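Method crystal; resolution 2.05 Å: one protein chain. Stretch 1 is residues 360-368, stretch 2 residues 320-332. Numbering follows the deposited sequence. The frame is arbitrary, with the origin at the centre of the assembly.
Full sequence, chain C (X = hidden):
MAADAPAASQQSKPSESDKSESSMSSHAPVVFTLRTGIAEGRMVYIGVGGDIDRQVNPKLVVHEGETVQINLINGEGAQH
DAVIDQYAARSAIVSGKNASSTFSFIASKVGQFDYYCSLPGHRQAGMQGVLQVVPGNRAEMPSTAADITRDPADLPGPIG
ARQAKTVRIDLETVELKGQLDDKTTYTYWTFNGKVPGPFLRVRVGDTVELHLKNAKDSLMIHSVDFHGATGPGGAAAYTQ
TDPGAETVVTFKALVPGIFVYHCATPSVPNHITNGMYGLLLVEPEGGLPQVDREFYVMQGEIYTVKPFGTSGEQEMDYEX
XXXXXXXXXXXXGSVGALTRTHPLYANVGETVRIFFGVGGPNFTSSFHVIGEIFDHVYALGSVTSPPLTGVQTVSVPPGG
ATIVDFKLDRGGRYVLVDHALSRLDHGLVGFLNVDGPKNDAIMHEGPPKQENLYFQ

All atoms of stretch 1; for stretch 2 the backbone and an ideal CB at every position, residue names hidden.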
ATOM      1  N   GLY C 360     -10.847  -6.454  35.072  1.00 37.90           N
ATOM      2  CA  GLY C 360     -10.706  -6.893  33.667  1.00 40.60           C
ATOM      3  C   GLY C 360     -10.623  -5.702  32.719  1.00 39.85           C
ATOM      4  O   GLY C 360      -9.726  -4.876  32.875  1.00 39.30           O
ATOM      5  N   PRO C 361     -11.549  -5.549  31.740  1.00 40.37           N
ATOM      6  CA  PRO C 361     -12.744  -6.386  31.616  1.00 39.25           C
ATOM      7  C   PRO C 361     -12.629  -7.792  31.007  1.00 40.49           C
ATOM      8  O   PRO C 361     -13.635  -8.464  30.997  1.00 39.84           O
ATOM      9  CB  PRO C 361     -13.595  -5.589  30.617  1.00 41.88           C
ATOM     10  CG  PRO C 361     -12.580  -4.949  29.721  1.00 41.47           C
ATOM     11  CD  PRO C 361     -11.499  -4.519  30.693  1.00 43.69           C
ATOM     12  N   ASN C 362     -11.462  -8.211  30.505  1.00 41.08           N
ATOM     13  CA  ASN C 362     -11.433  -9.370  29.572  1.00 39.44           C
ATOM     14  C   ASN C 362     -10.519 -10.512  30.021  1.00 38.68           C
ATOM     15  O   ASN C 362     -10.904 -11.646  29.714  1.00 38.34           O
ATOM     16  CB  ASN C 362     -11.091  -8.896  28.169  1.00 41.50           C
ATOM     17  CG  ASN C 362     -12.248  -8.129  27.577  1.00 40.19           C
ATOM     18  OD1 ASN C 362     -13.379  -8.576  27.656  1.00 43.45           O
ATOM     19  ND2 ASN C 362     -11.973  -6.986  26.979  1.00 40.18           N
ATOM     20  N   PHE C 363      -9.390 -10.246  30.695  1.00 37.44           N
ATOM     21  CA  PHE C 363      -8.301 -11.230  30.901  1.00 38.86           C
ATOM     22  C   PHE C 363      -8.322 -11.855  32.315  1.00 42.19           C
ATOM     23  O   PHE C 363      -8.440 -11.122  33.335  1.00 43.34           O
ATOM     24  CB  PHE C 363      -6.959 -10.561  30.616  1.00 40.18           C
ATOM     25  CG  PHE C 363      -6.683 -10.397  29.150  1.00 43.13           C
ATOM     26  CD1 PHE C 363      -7.277  -9.378  28.431  1.00 42.16           C
ATOM     27  CD2 PHE C 363      -5.873 -11.297  28.482  1.00 41.17           C
ATOM     28  CE1 PHE C 363      -7.050  -9.256  27.074  1.00 40.47           C
ATOM     29  CE2 PHE C 363      -5.652 -11.170  27.123  1.00 39.11           C
ATOM     30  CZ  PHE C 363      -6.231 -10.148  26.427  1.00 39.93           C
ATOM     31  N   THR C 364      -8.129 -13.181  32.362  1.00 38.72           N
ATOM     32  CA  THR C 364      -7.953 -14.018  33.581  1.00 38.83           C
ATOM     33  C   THR C 364      -6.507 -13.890  34.071  1.00 38.45           C
ATOM     34  O   THR C 364      -5.579 -14.117  33.282  1.00 35.11           O
ATOM     35  CB  THR C 364      -8.336 -15.471  33.273  1.00 39.35           C
ATOM     36  OG1 THR C 364      -9.731 -15.488  32.951  1.00 41.16           O
ATOM     37  CG2 THR C 364      -8.105 -16.419  34.426  1.00 43.13           C
ATOM     38  N   SER C 365      -6.317 -13.531  35.334  1.00 40.29           N
ATOM     39  CA  SER C 365      -4.973 -13.373  35.944  1.00 38.75           C
ATOM     40  C   SER C 365      -4.497 -14.717  36.500  1.00 43.12           C
ATOM     41  O   SER C 365      -5.301 -15.426  37.117  1.00 46.35           O
ATOM     42  CB  SER C 365      -4.985 -12.331  37.010  1.00 38.68           C
ATOM     43  OG  SER C 365      -3.681 -12.156  37.531  1.00 39.90           O
ATOM     44  N   SER C 366      -3.246 -15.072  36.245  1.00 39.56           N
ATOM     45  CA  SER C 366      -2.557 -16.210  36.888  1.00 38.67           C
ATOM     46  C   SER C 366      -1.782 -15.650  38.088  1.00 42.63           C
ATOM     47  O   SER C 366      -0.543 -15.512  37.996  1.00 37.83           O
ATOM     48  CB  SER C 366      -1.708 -16.939  35.877  1.00 35.65           C
ATOM     49  OG  SER C 366      -2.535 -17.405  34.807  1.00 34.71           O
ATOM     50  N   PHE C 367      -2.500 -15.291  39.165  1.00 44.70           N
ATOM     51  CA  PHE C 367      -1.960 -14.453  40.268  1.00 41.51           C
ATOM     52  C   PHE C 367      -0.967 -15.281  41.066  1.00 43.32           C
ATOM     53  O   PHE C 367      -1.270 -16.447  41.398  1.00 51.71           O
ATOM     54  CB  PHE C 367      -3.056 -13.898  41.170  1.00 41.04           C
ATOM     55  CG  PHE C 367      -2.531 -12.946  42.211  1.00 42.67           C
ATOM     56  CD1 PHE C 367      -1.981 -11.734  41.848  1.00 45.31           C
ATOM     57  CD2 PHE C 367      -2.565 -13.269  43.555  1.00 44.49           C
ATOM     58  CE1 PHE C 367      -1.509 -10.854  42.806  1.00 48.71           C
ATOM     59  CE2 PHE C 367      -2.094 -12.388  44.516  1.00 43.97           C
ATOM     60  CZ  PHE C 367      -1.563 -11.184  44.141  1.00 47.73           C
ATOM     61  N   HIS C 368       0.185 -14.688  41.345  1.00 40.03           N
ATOM     62  CA  HIS C 368       1.369 -15.361  41.929  1.00 39.83           C
ATOM     63  C   HIS C 368       2.236 -14.312  42.609  1.00 39.24           C
ATOM     64  O   HIS C 368       2.273 -13.171  42.133  1.00 41.77           O
ATOM     65  CB  HIS C 368       2.148 -16.102  40.848  1.00 40.41           C
ATOM     66  CG  HIS C 368       3.464 -16.628  41.307  1.00 45.64           C
ATOM     67  ND1 HIS C 368       3.604 -17.866  41.919  1.00 44.64           N
ATOM     68  CD2 HIS C 368       4.708 -16.114  41.206  1.00 48.37           C
ATOM     69  CE1 HIS C 368       4.877 -18.079  42.182  1.00 46.61           C
ATOM     70  NE2 HIS C 368       5.570 -17.027  41.749  1.00 47.03           N
ATOM     71  N   UNK C 320      -9.556  -2.227  19.652  1.00 40.98           N
ATOM     72  CA  UNK C 320      -8.678  -3.015  20.553  1.00 42.42           C
ATOM     73  C   UNK C 320      -9.506  -3.568  21.730  1.00 42.95           C
ATOM     74  O   UNK C 320      -9.337  -4.752  22.073  1.00 42.39           O
ATOM     75  CB  UNK C 320      -7.523  -2.157  21.073  1.00 42.42           C
ATOM     76  N   UNK C 321     -10.387  -2.750  22.301  1.00 42.93           N
ATOM     77  CA  UNK C 321     -11.268  -3.140  23.429  1.00 44.02           C
ATOM     78  C   UNK C 321     -12.136  -4.336  23.012  1.00 42.14           C
ATOM     79  O   UNK C 321     -12.059  -5.361  23.696  1.00 45.85           O
ATOM     80  CB  UNK C 321     -12.151  -1.969  23.864  1.00 44.02           C
ATOM     81  N   UNK C 322     -12.908  -4.243  21.931  1.00 39.17           N
ATOM     82  CA  UNK C 322     -13.857  -5.330  21.532  1.00 45.97           C
ATOM     83  C   UNK C 322     -13.099  -6.556  21.003  1.00 46.31           C
ATOM     84  O   UNK C 322     -13.711  -7.638  20.937  1.00 49.50           O
ATOM     85  CB  UNK C 322     -14.830  -4.829  20.462  1.00 45.97           C
ATOM     86  N   UNK C 323     -11.827  -6.416  20.632  1.00 50.72           N
ATOM     87  CA  UNK C 323     -10.969  -7.523  20.119  1.00 52.55           C
ATOM     88  C   UNK C 323     -10.060  -8.057  21.227  1.00 46.22           C
ATOM     89  O   UNK C 323      -9.317  -9.009  20.943  1.00 49.17           O
ATOM     90  CB  UNK C 323     -10.120  -7.049  18.938  1.00 52.55           C
ATOM     91  N   UNK C 324     -10.071  -7.440  22.410  1.00 43.60           N
ATOM     92  CA  UNK C 324      -9.301  -7.922  23.589  1.00 50.56           C
ATOM     93  C   UNK C 324      -7.803  -7.857  23.268  1.00 51.82           C
ATOM     94  O   UNK C 324      -7.108  -8.882  23.433  1.00 46.49           O
ATOM     95  CB  UNK C 324      -9.703  -9.349  23.968  1.00 50.56           C
ATOM     96  N   UNK C 325      -7.332  -6.695  22.813  1.00 51.23           N
ATOM     97  CA  UNK C 325      -5.900  -6.449  22.499  1.00 52.41           C
ATOM     98  C   UNK C 325      -5.449  -5.225  23.282  1.00 45.96           C
ATOM     99  O   UNK C 325      -5.239  -4.165  22.716  1.00 46.03           O
ATOM    100  CB  UNK C 325      -5.675  -6.243  21.000  1.00 52.41           C
ATOM    101  N   UNK C 326      -5.306  -5.318  24.614  1.00 44.80           N
ATOM    102  CA  UNK C 326      -4.951  -4.157  25.413  1.00 45.10           C
ATOM    103  C   UNK C 326      -3.461  -3.819  25.298  1.00 44.30           C
ATOM    104  O   UNK C 326      -2.681  -4.639  24.831  1.00 44.46           O
ATOM    105  CB  UNK C 326      -5.322  -4.399  26.877  1.00 45.10           C
ATOM    106  N   UNK C 327      -3.108  -2.615  25.736  1.00 43.56           N
ATOM    107  CA  UNK C 327      -1.712  -2.115  25.733  1.00 43.81           C
ATOM    108  C   UNK C 327      -1.190  -2.103  27.162  1.00 41.16           C
ATOM    109  O   UNK C 327       0.006  -2.326  27.345  1.00 39.40           O
ATOM    110  CB  UNK C 327      -1.620  -0.716  25.120  1.00 43.81           C
ATOM    111  N   UNK C 328      -2.073  -1.827  28.123  1.00 42.29           N
ATOM    112  CA  UNK C 328      -1.725  -1.728  29.562  1.00 47.77           C
ATOM    113  C   UNK C 328      -2.436  -2.836  30.350  1.00 46.25           C
ATOM    114  O   UNK C 328      -3.660  -3.016  30.194  1.00 42.97           O
ATOM    115  CB  UNK C 328      -2.107  -0.356  30.121  1.00 47.77           C
ATOM    116  N   UNK C 329      -1.647  -3.585  31.131  1.00 43.79           N
ATOM    117  CA  UNK C 329      -2.093  -4.516  32.198  1.00 42.67           C
ATOM    118  C   UNK C 329      -1.656  -3.906  33.533  1.00 39.39           C
ATOM    119  O   UNK C 329      -0.416  -3.772  33.727  1.00 38.65           O
ATOM    120  CB  UNK C 329      -1.510  -5.919  32.014  1.00 42.67           C
ATOM    121  N   UNK C 330      -2.602  -3.543  34.400  1.00 34.89           N
ATOM    122  CA  UNK C 330      -2.305  -2.710  35.598  1.00 40.39           C
ATOM    123  C   UNK C 330      -2.839  -3.317  36.905  1.00 42.79           C
ATOM    124  O   UNK C 330      -3.990  -3.839  36.931  1.00 44.15           O
ATOM    125  CB  UNK C 330      -2.904  -1.314  35.418  1.00 40.39           C
ATOM    126  N   UNK C 331      -2.035  -3.188  37.968  1.00 45.04           N
ATOM    127  CA  UNK C 331      -2.486  -3.294  39.382  1.00 44.78           C
ATOM    128  C   UNK C 331      -2.840  -1.892  39.874  1.00 45.72           C
ATOM    129  O   UNK C 331      -1.987  -1.016  39.785  1.00 45.06           O
ATOM    130  CB  UNK C 331      -1.411  -3.923  40.271  1.00 44.78           C
ATOM    131  N   UNK C 332      -4.076  -1.704  40.343  1.00 51.95           N
ATOM    132  CA  UNK C 332      -4.548  -0.477  41.034  1.00 49.54           C
ATOM    133  C   UNK C 332      -4.235   0.725  40.137  1.00 49.97           C
ATOM    134  O   UNK C 332      -3.687   1.731  40.639  1.00 50.65           O
ATOM    135  CB  UNK C 332      -3.889  -0.316  42.405  1.00 49.54           C
TER

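Position 320 is helical, and stretch 1 offers nothing within 5.5 Å of its ideal CB. Many residues would fit. It is K320, whose NZ forms a salt bridge with OE2 of the residue at 327, at 3.1 Å.

Position 321 is also helical. Its CA-to-CB bond points sideways, so a short side chain would miss stretch 1. A longer apolar one could reach the ring of P361. The residue is L321. Its CD1 lies 4.1 Å from P361 CG.

Positions 322 and 323 point away from stretch 1. Polar or apolar residues would both do. They are I322 and S323.

Position 324 has phi/psi of 63/52. Positive phi favours glycine, with asparagine also common. The backbone makes a Schellman motif here: 324 N bonds to L321 O (3.2 Å) and 325 N to K320 O (2.9 Å). Yet the ideal CB points toward stretch 1, 4.1 Å from F363 CE1 and 4.4 Å from N362 CB, so a side chain could add packing. The residue is E324. Its CG lies 3.8 Å from N362 CG, and its carboxylate is hydrogen-bonded elsewhere in the structure. Its backbone O sits at the edge of the F363 ring, 3.4 Å from CZ.

Position 325 points away, and a polar or charged residue would do. It is K325, whose NZ makes a weak hydrogen bond to S323 O at 3.3 Å.

Position 326 points toward F363, its ideal CB 5.2 Å from CE1. Phi of -77° permits proline, and other compact apolar residues would also suit. It is P326. Its CD packs 3.6 Å from F363 CE1.

Positions 327 and 328 are out of reach, so many residues would do. They are E327, the partner of K320, and Y328.

Position 329 lies on a strand and points sideways. Only a long side chain would reach a face of the F363 ring; methionine or an aromatic could reach it. It is F329. Its ring edge meets the F363 face, with CE1 3.7 Å from F363 CG. The planes stand at 86°, an edge-to-face pair.

Position 330 is out of reach, and stretch 1 does not choose here. It is L330.

Position 331 again points sideways, with the F367 ring as a distant target. A large apolar residue would suit. It is F331, its CZ 4.4 Å from F367 CE1, at that ring's edge.

Position 332 has positive phi, favouring glycine or asparagine. It is N332, out of reach.

Stretch 2, residues 320-332: KLISEKPEYFLFN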
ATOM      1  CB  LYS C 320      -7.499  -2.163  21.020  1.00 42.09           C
ATOM      2  CG  LYS C 320      -6.378  -2.035  20.000  1.00 43.75           C
ATOM      3  CD  LYS C 320      -5.276  -1.151  20.490  1.00 45.61           C
ATOM      4  CE  LYS C 320      -4.257  -0.816  19.419  1.00 45.51           C
ATOM      5  NZ  LYS C 320      -3.153  -0.018  20.006  1.00 48.54           N
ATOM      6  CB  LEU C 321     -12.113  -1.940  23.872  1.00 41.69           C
ATOM      7  CG  LEU C 321     -13.101  -2.220  25.003  1.00 41.69           C
ATOM      8  CD1 LEU C 321     -12.390  -2.713  26.249  1.00 40.30           C
ATOM      9  CD2 LEU C 321     -13.928  -0.988  25.315  1.00 43.47           C
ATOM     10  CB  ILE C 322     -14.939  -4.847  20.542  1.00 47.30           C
ATOM     11  CG1 ILE C 322     -14.369  -4.444  19.180  1.00 54.17           C
ATOM     12  CG2 ILE C 322     -15.759  -3.740  21.186  1.00 45.84           C
ATOM     13  CD1 ILE C 322     -15.447  -4.211  18.124  1.00 61.54           C
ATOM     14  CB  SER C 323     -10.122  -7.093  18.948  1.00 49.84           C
ATOM     15  OG  SER C 323     -10.889  -6.422  17.968  1.00 69.26           O
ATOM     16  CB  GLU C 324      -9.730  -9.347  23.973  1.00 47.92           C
ATOM     17  CG  GLU C 324     -11.231  -9.502  24.150  1.00 45.69           C
ATOM     18  CD  GLU C 324     -11.691 -10.846  24.675  1.00 46.66           C
ATOM     19  OE1 GLU C 324     -10.860 -11.613  25.166  1.00 47.24           O
ATOM     20  OE2 GLU C 324     -12.882 -11.117  24.581  1.00 47.68           O
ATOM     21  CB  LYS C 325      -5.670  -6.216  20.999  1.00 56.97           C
ATOM     22  CG  LYS C 325      -6.351  -7.161  20.015  1.00 68.92           C
ATOM     23  CD  LYS C 325      -5.437  -7.958  19.068  1.00 76.56           C
ATOM     24  CE  LYS C 325      -5.174  -9.368  19.563  1.00 86.30           C
ATOM     25  NZ  LYS C 325      -6.433 -10.103  19.868  1.00 83.42           N
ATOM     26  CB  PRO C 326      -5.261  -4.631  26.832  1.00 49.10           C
ATOM     27  CG  PRO C 326      -4.941  -6.103  26.778  1.00 46.13           C
ATOM     28  CD  PRO C 326      -5.450  -6.537  25.421  1.00 46.75           C
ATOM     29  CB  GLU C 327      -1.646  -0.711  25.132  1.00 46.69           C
ATOM     30  CG  GLU C 327      -1.897  -0.664  23.626  1.00 46.87           C
ATOM     31  CD  GLU C 327      -0.927  -1.487  22.805  1.00 44.88           C
ATOM     32  OE1 GLU C 327       0.244  -1.697  23.260  1.00 44.95           O
ATOM     33  OE2 GLU C 327      -1.368  -1.936  21.733  1.00 44.12           O
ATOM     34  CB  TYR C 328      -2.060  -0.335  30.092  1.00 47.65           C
ATOM     35  CG  TYR C 328      -1.240   0.773  29.477  1.00 44.28           C
ATOM     36  CD1 TYR C 328      -1.554   1.295  28.230  1.00 40.49           C
ATOM     37  CD2 TYR C 328      -0.160   1.311  30.157  1.00 43.95           C
ATOM     38  CE1 TYR C 328      -0.810   2.318  27.671  1.00 41.91           C
ATOM     39  CE2 TYR C 328       0.600   2.334  29.614  1.00 43.63           C
ATOM     40  CZ  TYR C 328       0.278   2.831  28.363  1.00 43.56           C
ATOM     41  OH  TYR C 328       1.007   3.850  27.826  1.00 48.62           O
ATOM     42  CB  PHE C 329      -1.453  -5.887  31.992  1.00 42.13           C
ATOM     43  CG  PHE C 329      -2.137  -6.748  30.969  1.00 43.68           C
ATOM     44  CD1 PHE C 329      -3.254  -7.490  31.305  1.00 42.73           C
ATOM     45  CD2 PHE C 329      -1.676  -6.803  29.668  1.00 45.33           C
ATOM     46  CE1 PHE C 329      -3.882  -8.290  30.360  1.00 44.24           C
ATOM     47  CE2 PHE C 329      -2.313  -7.595  28.725  1.00 45.02           C
ATOM     48  CZ  PHE C 329      -3.408  -8.340  29.077  1.00 40.03           C
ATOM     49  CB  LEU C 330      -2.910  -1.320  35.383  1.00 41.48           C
ATOM     50  CG  LEU C 330      -2.526  -0.633  34.075  1.00 40.33           C
ATOM     51  CD1 LEU C 330      -3.439   0.554  33.837  1.00 40.62           C
ATOM     52  CD2 LEU C 330      -1.061  -0.227  34.079  1.00 39.41           C
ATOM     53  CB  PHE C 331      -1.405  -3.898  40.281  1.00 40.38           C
ATOM     54  CG  PHE C 331      -1.079  -5.347  40.019  1.00 36.92           C
ATOM     55  CD1 PHE C 331      -2.085  -6.281  39.820  1.00 36.65           C
ATOM     56  CD2 PHE C 331       0.236  -5.786  40.004  1.00 38.17           C
ATOM     57  CE1 PHE C 331      -1.779  -7.611  39.582  1.00 35.18           C
ATOM     58  CE2 PHE C 331       0.542  -7.125  39.782  1.00 35.19           C
ATOM     59  CZ  PHE C 331      -0.463  -8.029  39.557  1.00 36.95           C
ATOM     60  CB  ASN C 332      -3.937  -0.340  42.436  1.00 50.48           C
ATOM     61  CG  ASN C 332      -4.356  -1.428  43.408  1.00 49.02           C
ATOM     62  OD1 ASN C 332      -4.799  -2.503  43.013  1.00 46.21           O
ATOM     63  ND2 ASN C 332      -4.216  -1.168  44.694  1.00 40.56           N
TER
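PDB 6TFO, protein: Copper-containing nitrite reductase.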